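Local coordinates for protein Pab-dependent poly(a)-specific ribonuclease subunit PAN2 (Neurospora crassa, PDB 4CZW) that probably shortens the poly(A) tails of mRNA as the catalytic exonuclease subunit of the PAN2-PAN3 deadenylation complex, working with divalent metal cations, at residues Tyr59-Arg64 and Met391-Ala396. Sequence-based numbering, arbitrary orientation.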
ATOM      1  N   TYR A  59      -3.321   8.303   2.136  1.00 35.67           N
ATOM      2  CA  TYR A  59      -4.240   9.398   2.422  1.00 41.01           C
ATOM      3  C   TYR A  59      -3.926  10.613   1.558  1.00 43.93           C
ATOM      4  O   TYR A  59      -4.348  11.730   1.856  1.00 45.83           O
ATOM      5  CB  TYR A  59      -4.196   9.757   3.907  1.00 41.84           C
ATOM      6  CG  TYR A  59      -4.756   8.665   4.791  1.00 48.25           C
ATOM      7  CD1 TYR A  59      -6.125   8.544   4.991  1.00 43.53           C
ATOM      8  CD2 TYR A  59      -3.919   7.748   5.412  1.00 47.31           C
ATOM      9  CE1 TYR A  59      -6.644   7.544   5.792  1.00 45.88           C
ATOM     10  CE2 TYR A  59      -4.430   6.745   6.215  1.00 49.88           C
ATOM     11  CZ  TYR A  59      -5.792   6.648   6.401  1.00 51.78           C
ATOM     12  OH  TYR A  59      -6.305   5.651   7.199  1.00 52.79           O
ATOM     13  N   THR A  60      -3.174  10.375   0.489  1.00 46.45           N
ATOM     14  CA  THR A  60      -2.969  11.369  -0.554  1.00 42.49           C
ATOM     15  C   THR A  60      -3.848  10.991  -1.741  1.00 36.98           C
ATOM     16  O   THR A  60      -3.469  10.138  -2.544  1.00 41.86           O
ATOM     17  CB  THR A  60      -1.495  11.455  -0.993  1.00 43.21           C
ATOM     18  OG1 THR A  60      -0.659  11.629   0.159  1.00 45.74           O
ATOM     19  CG2 THR A  60      -1.287  12.619  -1.950  1.00 31.25           C
ATOM     20  N   PRO A  61      -5.031  11.621  -1.843  1.00 40.32           N
ATOM     21  CA  PRO A  61      -6.095  11.298  -2.804  1.00 35.66           C
ATOM     22  C   PRO A  61      -5.605  11.042  -4.228  1.00 44.75           C
ATOM     23  O   PRO A  61      -6.063  10.097  -4.870  1.00 49.05           O
ATOM     24  CB  PRO A  61      -6.983  12.542  -2.759  1.00 36.39           C
ATOM     25  CG  PRO A  61      -6.830  13.039  -1.369  1.00 39.84           C
ATOM     26  CD  PRO A  61      -5.397  12.769  -0.995  1.00 43.25           C
ATOM     27  N   LEU A  62      -4.682  11.870  -4.710  1.00 47.67           N
ATOM     28  CA  LEU A  62      -4.158  11.717  -6.061  1.00 39.38           C
ATOM     29  C   LEU A  62      -3.308  10.459  -6.199  1.00 47.01           C
ATOM     30  O   LEU A  62      -3.275   9.839  -7.261  1.00 45.74           O
ATOM     31  CB  LEU A  62      -3.341  12.945  -6.461  1.00 45.79           C
ATOM     32  CG  LEU A  62      -4.148  14.216  -6.717  1.00 52.93           C
ATOM     33  CD1 LEU A  62      -3.230  15.369  -7.080  1.00 51.15           C
ATOM     34  CD2 LEU A  62      -5.177  13.978  -7.812  1.00 44.30           C
ATOM     35  N   LEU A  63      -2.624  10.083  -5.123  1.00 42.17           N
ATOM     36  CA  LEU A  63      -1.788   8.888  -5.135  1.00 44.06           C
ATOM     37  C   LEU A  63      -2.620   7.616  -5.012  1.00 45.42           C
ATOM     38  O   LEU A  63      -2.347   6.624  -5.687  1.00 45.26           O
ATOM     39  CB  LEU A  63      -0.750   8.942  -4.011  1.00 44.03           C
ATOM     40  CG  LEU A  63       0.384   9.954  -4.176  1.00 48.51           C
ATOM     41  CD1 LEU A  63       1.375   9.840  -3.030  1.00 44.54           C
ATOM     42  CD2 LEU A  63       1.079   9.755  -5.512  1.00 44.30           C
ATOM     43  N   ARG A  64      -3.635   7.647  -4.151  1.00 48.72           N
ATOM     44  CA  ARG A  64      -4.485   6.480  -3.934  1.00 50.88           C
ATOM     45  C   ARG A  64      -5.289   6.150  -5.188  1.00 46.97           C
ATOM     46  O   ARG A  64      -5.388   4.989  -5.583  1.00 42.83           O
ATOM     47  CB  ARG A  64      -5.431   6.700  -2.749  1.00 41.44           C
ATOM     48  CG  ARG A  64      -6.175   5.436  -2.331  1.00 50.27           C
ATOM     49  CD  ARG A  64      -7.456   5.740  -1.563  1.00 45.63           C
ATOM     50  NE  ARG A  64      -7.213   6.246  -0.215  1.00 45.53           N
ATOM     51  CZ  ARG A  64      -8.176   6.531   0.658  1.00 51.33           C
ATOM     52  NH1 ARG A  64      -9.448   6.357   0.324  1.00 62.99           N
ATOM     53  NH2 ARG A  64      -7.870   6.988   1.864  1.00 48.42           N
HETATM   54  N   MSE A 391       4.719  15.527   2.726  1.00 38.92           N
HETATM   55  CA  MSE A 391       3.863  15.324   1.561  1.00 43.65           C
HETATM   56  C   MSE A 391       2.816  16.420   1.387  1.00 44.17           C
HETATM   57  O   MSE A 391       1.960  16.622   2.248  1.00 44.62           O
HETATM   58  CB  MSE A 391       3.164  13.968   1.656  1.00 37.81           C
HETATM   59  CG  MSE A 391       2.406  13.564   0.402  1.00 45.09           C
HETATM   60 SE   MSE A 391       3.585  12.985  -1.039  1.00 55.37          SE
HETATM   61  CE  MSE A 391       4.325  11.383  -0.206  1.00 44.92           C
ATOM     62  N   PHE A 392       2.891  17.120   0.258  1.00 46.20           N
ATOM     63  CA  PHE A 392       1.878  18.099  -0.113  1.00 42.29           C
ATOM     64  C   PHE A 392       1.140  17.651  -1.369  1.00 42.76           C
ATOM     65  O   PHE A 392       1.702  16.955  -2.214  1.00 48.00           O
ATOM     66  CB  PHE A 392       2.504  19.476  -0.355  1.00 41.96           C
ATOM     67  CG  PHE A 392       2.876  20.211   0.900  1.00 33.58           C
ATOM     68  CD1 PHE A 392       1.947  21.005   1.555  1.00 44.29           C
ATOM     69  CD2 PHE A 392       4.157  20.126   1.414  1.00 34.81           C
ATOM     70  CE1 PHE A 392       2.288  21.689   2.706  1.00 43.12           C
ATOM     71  CE2 PHE A 392       4.505  20.810   2.565  1.00 33.16           C
ATOM     72  CZ  PHE A 392       3.569  21.590   3.212  1.00 33.63           C
ATOM     73  N   GLN A 393      -0.122  18.049  -1.483  1.00 38.68           N
ATOM     74  CA  GLN A 393      -0.860  17.881  -2.727  1.00 39.64           C
ATOM     75  C   GLN A 393      -1.701  19.126  -2.965  1.00 43.03           C
ATOM     76  O   GLN A 393      -1.983  19.876  -2.030  1.00 44.76           O
ATOM     77  CB  GLN A 393      -1.741  16.629  -2.696  1.00 39.07           C
ATOM     78  CG  GLN A 393      -3.105  16.830  -2.056  1.00 42.51           C
ATOM     79  CD  GLN A 393      -4.114  15.789  -2.502  1.00 46.49           C
ATOM     80  OE1 GLN A 393      -3.763  14.811  -3.162  1.00 50.64           O
ATOM     81  NE2 GLN A 393      -5.377  15.999  -2.150  1.00 47.89           N
ATOM     82  N   VAL A 394      -2.091  19.351  -4.216  1.00 46.47           N
ATOM     83  CA  VAL A 394      -2.894  20.518  -4.559  1.00 46.46           C
ATOM     84  C   VAL A 394      -4.229  20.482  -3.816  1.00 49.04           C
ATOM     85  O   VAL A 394      -4.892  19.446  -3.755  1.00 52.97           O
ATOM     86  CB  VAL A 394      -3.132  20.614  -6.082  1.00 49.26           C
ATOM     87  CG1 VAL A 394      -1.843  20.998  -6.788  1.00 47.36           C
ATOM     88  CG2 VAL A 394      -3.665  19.303  -6.633  1.00 46.71           C
ATOM     89  N   LYS A 395      -4.603  21.618  -3.236  1.00 46.60           N
ATOM     90  CA  LYS A 395      -5.795  21.707  -2.396  1.00 48.33           C
ATOM     91  C   LYS A 395      -7.068  21.411  -3.184  1.00 52.88           C
ATOM     92  O   LYS A 395      -8.067  20.963  -2.621  1.00 54.76           O
ATOM     93  CB  LYS A 395      -5.885  23.092  -1.750  1.00 43.57           C
ATOM     94  CG  LYS A 395      -6.995  23.230  -0.718  1.00 38.86           C
ATOM     95  CD  LYS A 395      -6.984  24.605  -0.072  1.00 49.59           C
ATOM     96  CE  LYS A 395      -8.072  24.727   0.982  1.00 42.38           C
ATOM     97  NZ  LYS A 395      -8.039  26.051   1.662  1.00 48.06           N
ATOM     98  N   ALA A 396      -7.022  21.654  -4.490  1.00 51.35           N
ATOM     99  CA  ALA A 396      -8.165  21.392  -5.356  1.00 54.00           C
ATOM    100  C   ALA A 396      -8.452  19.896  -5.462  1.00 56.86           C
ATOM    101  O   ALA A 396      -9.549  19.492  -5.847  1.00 63.22           O
ATOM    102  CB  ALA A 396      -7.926  21.984  -6.737  1.00 47.54           C
TER
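One weak hydrogen bond joins the start of helix 61-71 to the end of strand 385-394. The backbone N of Leu62, in the first turn of the helix, donates to Gln393 OE1 over 3.4 Å. The bond is long but nearly straight, with an N-H...O angle of 165°. Gln393 reaches it with CG lying between its backbone N and carbonyl carbon (chi1 85°) and an extended chain beyond. At the other end of the amide, NE2 bonds to Asn398 OD1, so both ends of the amide have a partner, the OE1 one weak. The first-turn position of Leu62 N means that the helix dipole may also polarise the Gln393 amide.

Van der Waals contacts accompany the bond. The Gln393 side chain crosses the Pro61 ring at about a right angle, and NE2 lies 3.4 Å from Pro61 CG. Thr60 and Gln393 run past each other in opposite directions, bringing Thr60 CG2 to 3.5 Å from OE1. Met391 CG lies against the hydroxyl of Thr60, the N-cap residue, whose OG1 is hydrogen-bonded to Val56 O in the preceding helix. An alanine in place of Gln393 would remove the whole amide and would probably loosen the hold of the strand on Leu62 N and on the Pro61 ring.

Apolar pairs lie to either side of Gln393 along the strand. Leu62 CD1 meets Val394 CG2 at 4.0 Å. The selenomethionine at Met391 bends at chi2 and chi3, and its SE lies 4.3 Å from Leu63 CD1.

All seven touching residues are buried. The contact packs a helix N-terminus against a central strand, flanked by strands 266-270 and 321-334, in the USP-like pseudo-UCH domain, a scaffold predicted to be catalytically inactive.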